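Local coordinates for protein pyruvate kinase 1 (PDB 4KCT) that catalyses transfer of the phosphoryl group from phosphoenolpyruvate to ADP, yielding pyruvate and ATP, and also has an intrinsic oxaloacetate decarboxylase activity, at residues P377-S388 with G488-I496; D451-K459 with V479-K487. One frame throughout, in Å; residues are numbered along the deposited sequence.

In the fold
Both contacts lie in the alpha/beta domain and reach the same mixed sheet through neighbouring antiparallel strands: 492-497 in contact 1 and 476-481 in contact 2. In sequence, contact 2 is nested inside the loop that contact 1 closes. Contact 1 is a mostly buried, largely apolar seam between helix 377-392 and a strand that pairs antiparallel with one of the second subunit, so the sheet runs on across the interface. Contact 2 has a buried centre and an exposed margin; its segments meet by CH-pi and apolar contacts, while lysine and arginine side chains turn to a sugar phosphate. Both touch fructose 2,6-bisphosphate: contact 1 through a backbone N-H and the Pro490 ring, contact 2 mainly through charged side chains.

Contact 1: residues P377-S388 with G488-I496; sequences PEEAVCSSAVAS and GYPNQTRLI. With FDP (2,6-di-O-phosphono-beta-D-fructofuranose), chain F.
Gly488 N donates to O1 of fructose 2,6-bisphosphate at 2.9 Å, with an N-H...O angle of 166°, and the two residues that follow, Tyr489 and Pro490, lie against the start of the helix. There Glu378 crosses Tyr489 at about a right angle. Its OE2 comes to 3.9 Å from Tyr489 CD2, with carboxylate and ring planes 18° apart, and its OE1 makes a salt bridge with Arg405. CB of Glu378 packs on CD of Pro490; the backbone O of Pro490 is buried by the contact, with no hydrogen-bond partner in the model. Segment 377-388 of the helix runs at 16° to segment 492-496 of the strand, which belongs to the mixed sheet of the alpha/beta domain, their axes approaching to 8.3 Å. That strand forms an antiparallel ladder with the second subunit. Val381 divides its branches: CG1 lies 3.4 Å from Thr493 OG1, while CG2 rests on the backbone of Asn491, 3.7 Å from its C atom. One turn on, CB of Ala385 presses on CG2 of Thr493 at 3.4 Å, tight for two carbons.

Contact 2: residues D451-K459 with V479-K487; sequences DKDKEKRVK and VVHADHSVK. With FDP (2,6-di-O-phosphono-beta-D-fructofuranose), chain F.
The effector site for fructose 2,6-bisphosphate takes shape where the turn leading into helix 455-467 faces the end of strand 476-481 and the loop that follows. Lys454, at the N-cap position of the helix, spans the gap. Its CB sits over one face of the His481 ring, 4.0 Å from the centroid and 11° off the normal, a CH-pi contact; a bend at chi2 (-76°) then carries the chain past the ring toward the sugar's 2-phosphate. There NZ donates to O1P at 2.7 Å, to Lys452 O and to a water, three bonds that fix the ammonium group. Arg457 meets the same phosphate edge-on, NH1 reaching O2P at 2.8 Å and NH2 reaching O1P. On the sugar itself, the hydroxyl oxygen O3 accepts from Ala482 N at 3.0 Å. A second shell orients Arg457: NE forms a salt bridge to Asp451 OD2 at 2.8 Å, nearly in the guanidinium plane, and NH2 also binds Asp451 O. The Asp451 carboxylate accepts from the backbone N of Lys456 and Arg457 as well, tying this pair to the first turn of the helix. The rotation of the His481 ring is fixed by ND1, which donates in the ring plane to Ala482 O at 2.7 Å, while NE2 is hydrogen-bonded to Arg494; Val458 CG2 touches the ring obliquely. At the outer margin, Asp453 CB lies over the His484 ring, toward its rim, and that ring meets His484 of the second subunit at a steep angle. Lys487 NZ lies 4.0 Å from Lys454 NZ, both donating to one water, which in turn donates to Asp483 O and, at 2.6 Å, to Val486 O.

Contact 1: residues P377-S388 with G488-I496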
loop_
_atom_site.group_PDB
_atom_site.type_symbol
_atom_site.label_atom_id
_atom_site.label_comp_id
_atom_site.label_asym_id
_atom_site.label_seq_id
_atom_site.Cartn_x
_atom_site.Cartn_y
_atom_site.Cartn_z
ATOM N N PRO A 377 25.088 5.953 8.473
ATOM C CA PRO A 377 24.579 7.246 8.942
ATOM C C PRO A 377 24.454 8.268 7.820
ATOM O O PRO A 377 23.481 9.004 7.786
ATOM C CB PRO A 377 25.621 7.710 9.988
ATOM C CG PRO A 377 26.508 6.534 10.256
ATOM C CD PRO A 377 26.271 5.473 9.222
ATOM N N GLU A 378 25.426 8.332 6.907
ATOM C CA GLU A 378 25.339 9.348 5.853
ATOM C C GLU A 378 24.141 9.114 4.921
ATOM O O GLU A 378 23.524 10.058 4.433
ATOM C CB GLU A 378 26.647 9.487 5.059
ATOM C CG GLU A 378 27.045 8.246 4.305
ATOM C CD GLU A 378 27.980 7.357 5.120
ATOM O OE1 GLU A 378 28.951 6.834 4.540
ATOM O OE2 GLU A 378 27.792 7.245 6.356
ATOM N N GLU A 379 23.768 7.853 4.734
ATOM C CA GLU A 379 22.622 7.584 3.881
ATOM C C GLU A 379 21.277 7.857 4.559
ATOM O O GLU A 379 20.386 8.433 3.938
ATOM C CB GLU A 379 22.659 6.177 3.282
ATOM C CG GLU A 379 21.531 5.980 2.281
ATOM C CD GLU A 379 21.814 4.878 1.260
ATOM O OE1 GLU A 379 22.773 4.108 1.456
ATOM O OE2 GLU A 379 21.009 4.730 0.325
ATOM N N ALA A 380 21.145 7.485 5.832
ATOM C CA ALA A 380 20.031 7.991 6.657
ATOM C C ALA A 380 19.919 9.513 6.642
ATOM O O ALA A 380 18.812 10.078 6.486
ATOM C CB ALA A 380 20.141 7.470 8.074
ATOM N N VAL A 381 21.051 10.196 6.770
ATOM C CA VAL A 381 21.035 11.671 6.736
ATOM C C VAL A 381 20.545 12.193 5.363
ATOM O O VAL A 381 19.669 13.080 5.283
ATOM C CB VAL A 381 22.428 12.265 7.113
ATOM C CG1 VAL A 381 22.527 13.747 6.710
ATOM C CG2 VAL A 381 22.682 12.101 8.631
ATOM N N CYS A 382 21.113 11.657 4.284
ATOM C CA CYS A 382 20.732 12.121 2.963
ATOM C C CYS A 382 19.283 11.798 2.618
ATOM O O CYS A 382 18.557 12.636 2.032
ATOM C CB CYS A 382 21.722 11.627 1.886
ATOM S SG CYS A 382 23.382 12.396 2.080
ATOM N N SER A 383 18.843 10.599 2.954
ATOM C CA SER A 383 17.468 10.225 2.661
ATOM C C SER A 383 16.451 11.005 3.505
ATOM O O SER A 383 15.439 11.482 2.976
ATOM C CB SER A 383 17.254 8.718 2.806
ATOM O OG SER A 383 17.266 8.326 4.147
ATOM N N SER A 384 16.783 11.294 4.765
ATOM C CA SER A 384 15.882 12.082 5.588
ATOM C C SER A 384 15.923 13.569 5.221
ATOM O O SER A 384 14.941 14.279 5.382
ATOM C CB SER A 384 16.175 11.869 7.078
ATOM O OG SER A 384 15.731 10.580 7.489
ATOM N N ALA A 385 17.072 14.033 4.706
ATOM C CA ALA A 385 17.160 15.408 4.162
ATOM C C ALA A 385 16.185 15.575 2.997
ATOM O O ALA A 385 15.472 16.577 2.918
ATOM C CB ALA A 385 18.575 15.737 3.713
ATOM N N VAL A 386 16.160 14.601 2.085
ATOM C CA VAL A 386 15.219 14.663 0.957
ATOM C C VAL A 386 13.765 14.614 1.449
ATOM O O VAL A 386 12.909 15.364 0.968
ATOM C CB VAL A 386 15.477 13.535 -0.095
ATOM C CG1 VAL A 386 14.343 13.499 -1.133
ATOM C CG2 VAL A 386 16.804 13.765 -0.797
ATOM N N ALA A 387 13.487 13.736 2.409
ATOM C CA ALA A 387 12.165 13.710 3.013
ATOM C C ALA A 387 11.757 15.090 3.547
ATOM O O ALA A 387 10.611 15.540 3.327
ATOM C CB ALA A 387 12.069 12.634 4.108
ATOM N N SER A 388 12.654 15.733 4.293
ATOM C CA SER A 388 12.343 17.040 4.861
ATOM C C SER A 388 12.102 18.093 3.775
ATOM O O SER A 388 11.230 18.940 3.929
ATOM C CB SER A 388 13.412 17.502 5.879
ATOM O OG SER A 388 14.676 17.737 5.273
ATOM N N GLY A 488 34.731 12.876 7.061
ATOM C CA GLY A 488 34.679 11.753 6.129
ATOM C C GLY A 488 33.319 11.609 5.439
ATOM O O GLY A 488 33.202 10.916 4.453
ATOM N N TYR A 489 32.295 12.267 5.978
ATOM C CA TYR A 489 30.924 12.099 5.505
ATOM C C TYR A 489 30.027 13.143 6.198
ATOM O O TYR A 489 30.414 13.710 7.222
ATOM C CB TYR A 489 30.408 10.672 5.789
ATOM C CG TYR A 489 30.305 10.313 7.263
ATOM C CD1 TYR A 489 31.415 9.803 7.966
ATOM C CD2 TYR A 489 29.118 10.525 7.971
ATOM C CE1 TYR A 489 31.327 9.506 9.331
ATOM C CE2 TYR A 489 29.013 10.194 9.326
ATOM C CZ TYR A 489 30.124 9.704 10.001
ATOM O OH TYR A 489 30.036 9.442 11.359
ATOM N N PRO A 490 28.834 13.414 5.629
ATOM C CA PRO A 490 27.921 14.369 6.284
ATOM C C PRO A 490 27.052 13.653 7.339
ATOM O O PRO A 490 26.456 12.612 7.052
ATOM C CB PRO A 490 27.036 14.855 5.124
ATOM C CG PRO A 490 26.937 13.622 4.222
ATOM C CD PRO A 490 28.340 12.983 4.301
ATOM N N ASN A 491 27.004 14.191 8.552
ATOM C CA ASN A 491 26.160 13.596 9.600
ATOM C C ASN A 491 25.045 14.531 10.049
ATOM O O ASN A 491 24.407 14.283 11.069
ATOM C CB ASN A 491 27.008 13.179 10.817
ATOM C CG ASN A 491 27.481 14.371 11.640
ATOM O OD1 ASN A 491 27.901 15.396 11.091
ATOM N ND2 ASN A 491 27.323 14.276 12.980
ATOM N N GLN A 492 24.823 15.610 9.303
ATOM C CA GLN A 492 23.973 16.700 9.793
ATOM C C GLN A 492 23.087 17.207 8.629
ATOM O O GLN A 492 23.576 17.375 7.521
ATOM C CB GLN A 492 24.863 17.855 10.300
ATOM C CG GLN A 492 24.072 19.084 10.745
ATOM C CD GLN A 492 24.971 20.193 11.248
ATOM O OE1 GLN A 492 25.185 21.215 10.565
ATOM N NE2 GLN A 492 25.505 20.007 12.430
ATOM N N THR A 493 21.813 17.496 8.914
ATOM C CA THR A 493 20.941 18.239 7.982
ATOM C C THR A 493 20.315 19.381 8.750
ATOM O O THR A 493 19.892 19.192 9.909
ATOM C CB THR A 493 19.729 17.377 7.542
ATOM O OG1 THR A 493 20.130 16.025 7.297
ATOM C CG2 THR A 493 19.060 17.960 6.284
ATOM N N ARG A 494 20.136 20.520 8.081
ATOM C CA ARG A 494 19.536 21.734 8.713
ATOM C C ARG A 494 18.524 22.288 7.714
ATOM O O ARG A 494 18.796 22.291 6.515
ATOM C CB ARG A 494 20.591 22.828 8.892
ATOM C CG ARG A 494 21.678 22.525 9.892
ATOM C CD ARG A 494 22.523 23.751 10.100
ATOM N NE ARG A 494 23.498 23.974 9.038
ATOM C CZ ARG A 494 24.052 25.163 8.812
ATOM N NH1 ARG A 494 23.692 26.208 9.556
ATOM N NH2 ARG A 494 25.026 25.287 7.937
ATOM N N LEU A 495 17.441 22.865 8.208
ATOM C CA LEU A 495 16.579 23.697 7.370
ATOM C C LEU A 495 16.918 25.141 7.649
ATOM O O LEU A 495 16.833 25.576 8.784
ATOM C CB LEU A 495 15.103 23.473 7.696
ATOM C CG LEU A 495 14.544 22.052 7.612
ATOM C CD1 LEU A 495 13.068 22.033 7.216
ATOM C CD2 LEU A 495 15.363 21.184 6.704
ATOM N N ILE A 496 17.294 25.876 6.611
ATOM C CA ILE A 496 17.712 27.265 6.754
ATOM C C ILE A 496 16.827 28.137 5.865
ATOM O O ILE A 496 16.531 27.760 4.730
ATOM C CB ILE A 496 19.179 27.411 6.327
ATOM C CG1 ILE A 496 20.066 26.683 7.339
ATOM C CG2 ILE A 496 19.588 28.884 6.247
ATOM C CD1 ILE A 496 21.504 26.559 6.886
HETATM P P1 FDP F . 34.462 18.708 4.884
HETATM O O1P FDP F . 33.544 19.708 5.555
HETATM O O2P FDP F . 34.990 19.221 3.568
HETATM O O3P FDP F . 35.499 18.073 5.796
HETATM O O1 FDP F . 34.551 15.655 6.404
HETATM C C1 FDP F . 33.286 16.302 6.571
HETATM C C2 FDP F . 32.689 16.567 5.194
HETATM O O2 FDP F . 33.505 17.473 4.400
HETATM C C3 FDP F . 31.256 17.084 5.259
HETATM O O3 FDP F . 31.199 18.456 5.643
HETATM C C4 FDP F . 30.829 16.897 3.813
HETATM O O4 FDP F . 29.404 16.966 3.629
HETATM C C5 FDP F . 31.384 15.510 3.527
HETATM O O5 FDP F . 32.526 15.343 4.446
HETATM C C6 FDP F . 31.829 15.390 2.075
HETATM O O6 FDP F . 32.039 14.004 1.794
HETATM P P2 FDP F . 32.185 13.528 0.253
HETATM O O4P FDP F . 30.804 13.791 -0.371
HETATM O O5P FDP F . 33.278 14.399 -0.283
HETATM O O6P FDP F . 32.519 12.060 0.347
#

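Contact 2: residues D451-K459 with V479-K487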
loop_
_atom_site.group_PDB
_atom_site.type_symbol
_atom_site.label_atom_id
_atom_site.label_comp_id
_atom_site.label_asym_id
_atom_site.label_seq_id
_atom_site.Cartn_x
_atom_site.Cartn_y
_atom_site.Cartn_z
ATOM N N ASP A 451 38.102 26.397 5.705
ATOM C CA ASP A 451 36.659 26.370 5.979
ATOM C C ASP A 451 36.202 25.164 6.817
ATOM O O ASP A 451 35.148 24.568 6.537
ATOM C CB ASP A 451 35.856 26.437 4.669
ATOM C CG ASP A 451 34.413 26.808 4.900
ATOM O OD1 ASP A 451 34.149 27.630 5.819
ATOM O OD2 ASP A 451 33.524 26.203 4.247
ATOM N N LYS A 452 36.904 24.907 7.927
ATOM C CA LYS A 452 36.591 23.768 8.805
ATOM C C LYS A 452 35.171 23.820 9.342
ATOM O O LYS A 452 34.540 22.778 9.540
ATOM C CB LYS A 452 37.571 23.696 9.988
ATOM C CG LYS A 452 38.897 23.024 9.672
ATOM C CD LYS A 452 39.705 22.811 10.945
ATOM C CE LYS A 452 40.190 21.372 11.069
ATOM N NZ LYS A 452 41.680 21.287 11.150
ATOM N N ASP A 453 34.687 25.023 9.633
ATOM C CA ASP A 453 33.332 25.178 10.156
ATOM C C ASP A 453 32.238 25.325 9.095
ATOM O O ASP A 453 31.084 25.589 9.431
ATOM C CB ASP A 453 33.251 26.289 11.201
ATOM C CG ASP A 453 33.292 27.705 10.592
ATOM O OD1 ASP A 453 33.365 28.661 11.391
ATOM O OD2 ASP A 453 33.253 27.880 9.347
ATOM N N LYS A 454 32.603 25.087 7.828
ATOM C CA LYS A 454 31.642 25.015 6.696
ATOM C C LYS A 454 30.997 26.336 6.296
ATOM O O LYS A 454 30.267 26.394 5.307
ATOM C CB LYS A 454 30.529 23.951 6.921
ATOM C CG LYS A 454 30.823 22.890 7.970
ATOM C CD LYS A 454 31.797 21.887 7.434
ATOM C CE LYS A 454 32.088 20.802 8.456
ATOM N NZ LYS A 454 33.477 20.314 8.207
ATOM N N GLU A 455 31.182 27.374 7.096
ATOM C CA GLU A 455 30.407 28.612 6.897
ATOM C C GLU A 455 30.667 29.325 5.542
ATOM O O GLU A 455 29.746 29.881 4.944
ATOM C CB GLU A 455 30.635 29.577 8.062
ATOM C CG GLU A 455 30.123 29.055 9.391
ATOM C CD GLU A 455 28.607 28.862 9.391
ATOM O OE1 GLU A 455 28.108 28.043 10.189
ATOM O OE2 GLU A 455 27.918 29.496 8.564
ATOM N N LYS A 456 31.919 29.334 5.078
ATOM C CA LYS A 456 32.230 29.974 3.800
ATOM C C LYS A 456 31.575 29.209 2.654
ATOM O O LYS A 456 31.027 29.801 1.723
ATOM C CB LYS A 456 33.747 30.057 3.577
ATOM C CG LYS A 456 34.436 31.070 4.486
ATOM C CD LYS A 456 35.947 30.898 4.460
ATOM C CE LYS A 456 36.628 31.949 5.313
ATOM N NZ LYS A 456 38.083 31.946 5.016
ATOM N N ARG A 457 31.672 27.890 2.700
ATOM C CA ARG A 457 31.060 27.095 1.668
ATOM C C ARG A 457 29.553 27.191 1.663
ATOM O O ARG A 457 28.936 27.246 0.601
ATOM C CB ARG A 457 31.539 25.642 1.731
ATOM C CG ARG A 457 32.925 25.483 1.132
ATOM C CD ARG A 457 33.481 24.102 1.396
ATOM N NE ARG A 457 33.673 23.847 2.818
ATOM C CZ ARG A 457 33.862 22.631 3.317
ATOM N NH1 ARG A 457 33.757 21.564 2.514
ATOM N NH2 ARG A 457 34.129 22.466 4.617
ATOM N N VAL A 458 28.943 27.219 2.847
ATOM C CA VAL A 458 27.493 27.341 2.906
ATOM C C VAL A 458 27.046 28.676 2.363
ATOM O O VAL A 458 26.079 28.750 1.615
ATOM C CB VAL A 458 26.939 27.108 4.328
ATOM C CG1 VAL A 458 25.476 27.542 4.413
ATOM C CG2 VAL A 458 27.083 25.632 4.713
ATOM N N LYS A 459 27.739 29.738 2.758
ATOM C CA LYS A 459 27.474 31.059 2.198
ATOM C C LYS A 459 27.578 31.083 0.667
ATOM O O LYS A 459 26.709 31.627 -0.003
ATOM C CB LYS A 459 28.391 32.121 2.827
ATOM C CG LYS A 459 28.183 33.540 2.291
ATOM C CD LYS A 459 28.878 34.565 3.190
ATOM C CE LYS A 459 29.118 35.888 2.467
ATOM N NZ LYS A 459 27.996 36.255 1.552
ATOM N N VAL A 479 20.051 21.866 4.037
ATOM C CA VAL A 479 21.516 22.000 3.946
ATOM C C VAL A 479 22.160 20.802 4.639
ATOM O O VAL A 479 21.924 20.563 5.820
ATOM C CB VAL A 479 22.001 23.277 4.637
ATOM C CG1 VAL A 479 23.527 23.405 4.554
ATOM C CG2 VAL A 479 21.303 24.496 4.042
ATOM N N VAL A 480 23.020 20.102 3.915
ATOM C CA VAL A 480 23.583 18.845 4.391
ATOM C C VAL A 480 25.115 18.960 4.378
ATOM O O VAL A 480 25.717 19.275 3.337
ATOM C CB VAL A 480 23.164 17.677 3.474
ATOM C CG1 VAL A 480 23.888 16.375 3.880
ATOM C CG2 VAL A 480 21.627 17.500 3.492
ATOM N N HIS A 481 25.738 18.703 5.525
ATOM C CA HIS A 481 27.206 18.559 5.615
ATOM C C HIS A 481 27.534 17.945 6.953
ATOM O O HIS A 481 26.646 17.392 7.603
ATOM C CB HIS A 481 27.930 19.909 5.420
ATOM C CG HIS A 481 27.415 21.030 6.308
ATOM N ND1 HIS A 481 27.736 21.133 7.636
ATOM C CD2 HIS A 481 26.671 22.170 5.997
ATOM C CE1 HIS A 481 27.169 22.258 8.147
ATOM N NE2 HIS A 481 26.550 22.908 7.147
ATOM N N ALA A 482 28.794 18.025 7.401
ATOM C CA ALA A 482 29.117 17.458 8.737
ATOM C C ALA A 482 29.033 18.533 9.822
ATOM O O ALA A 482 29.008 19.737 9.513
ATOM C CB ALA A 482 30.479 16.798 8.741
ATOM N N ASP A 483 28.852 18.105 11.069
ATOM C CA ASP A 483 28.943 19.032 12.187
ATOM C C ASP A 483 30.414 19.368 12.410
ATOM O O ASP A 483 31.269 19.089 11.544
ATOM C CB ASP A 483 28.276 18.461 13.455
ATOM C CG ASP A 483 29.001 17.219 14.004
ATOM O OD1 ASP A 483 30.192 17.008 13.657
ATOM O OD2 ASP A 483 28.366 16.437 14.754
ATOM N N HIS A 484 30.706 20.103 13.465
ATOM C CA HIS A 484 32.051 20.659 13.599
ATOM C C HIS A 484 33.137 19.660 13.878
ATOM O O HIS A 484 34.288 19.939 13.635
ATOM C CB HIS A 484 32.091 21.827 14.571
ATOM C CG HIS A 484 31.451 23.088 14.019
ATOM N ND1 HIS A 484 31.340 24.236 14.742
ATOM C CD2 HIS A 484 30.827 23.341 12.782
ATOM C CE1 HIS A 484 30.660 25.162 14.020
ATOM N NE2 HIS A 484 30.349 24.616 12.823
ATOM N N SER A 485 32.789 18.435 14.245
ATOM C CA SER A 485 33.851 17.464 14.506
ATOM C C SER A 485 33.899 16.204 13.625
ATOM O O SER A 485 34.959 15.605 13.456
ATOM C CB SER A 485 33.957 17.136 15.995
ATOM O OG SER A 485 32.813 16.487 16.433
ATOM N N VAL A 486 32.772 15.806 13.042
ATOM C CA VAL A 486 32.757 14.574 12.236
ATOM C C VAL A 486 33.469 14.780 10.886
ATOM O O VAL A 486 33.290 15.816 10.234
ATOM C CB VAL A 486 31.310 14.048 12.045
ATOM C CG1 VAL A 486 31.246 13.039 10.898
ATOM C CG2 VAL A 486 30.822 13.386 13.329
ATOM N N LYS A 487 34.353 13.848 10.522
ATOM C CA LYS A 487 35.075 13.902 9.235
ATOM C C LYS A 487 34.755 12.681 8.375
ATOM O O LYS A 487 34.611 11.568 8.890
ATOM C CB LYS A 487 36.596 13.937 9.449
ATOM C CG LYS A 487 37.082 15.049 10.353
ATOM C CD LYS A 487 36.678 16.424 9.845
ATOM C CE LYS A 487 36.919 17.463 10.927
ATOM N NZ LYS A 487 36.353 18.800 10.593
HETATM P P1 FDP F . 34.462 18.708 4.884
HETATM O O1P FDP F . 33.544 19.708 5.555
HETATM O O2P FDP F . 34.990 19.221 3.568
HETATM O O3P FDP F . 35.499 18.073 5.796
HETATM O O1 FDP F . 34.551 15.655 6.404
HETATM C C1 FDP F . 33.286 16.302 6.571
HETATM C C2 FDP F . 32.689 16.567 5.194
HETATM O O2 FDP F . 33.505 17.473 4.400
HETATM C C3 FDP F . 31.256 17.084 5.259
HETATM O O3 FDP F . 31.199 18.456 5.643
HETATM C C4 FDP F . 30.829 16.897 3.813
HETATM O O4 FDP F . 29.404 16.966 3.629
HETATM C C5 FDP F . 31.384 15.510 3.527
HETATM O O5 FDP F . 32.526 15.343 4.446
HETATM C C6 FDP F . 31.829 15.390 2.075
HETATM O O6 FDP F . 32.039 14.004 1.794
HETATM P P2 FDP F . 32.185 13.528 0.253
HETATM O O4P FDP F . 30.804 13.791 -0.371
HETATM O O5P FDP F . 33.278 14.399 -0.283
HETATM O O6P FDP F . 32.519 12.060 0.347
HETATM O O HOH W 1 33.635 18.374 10.253
#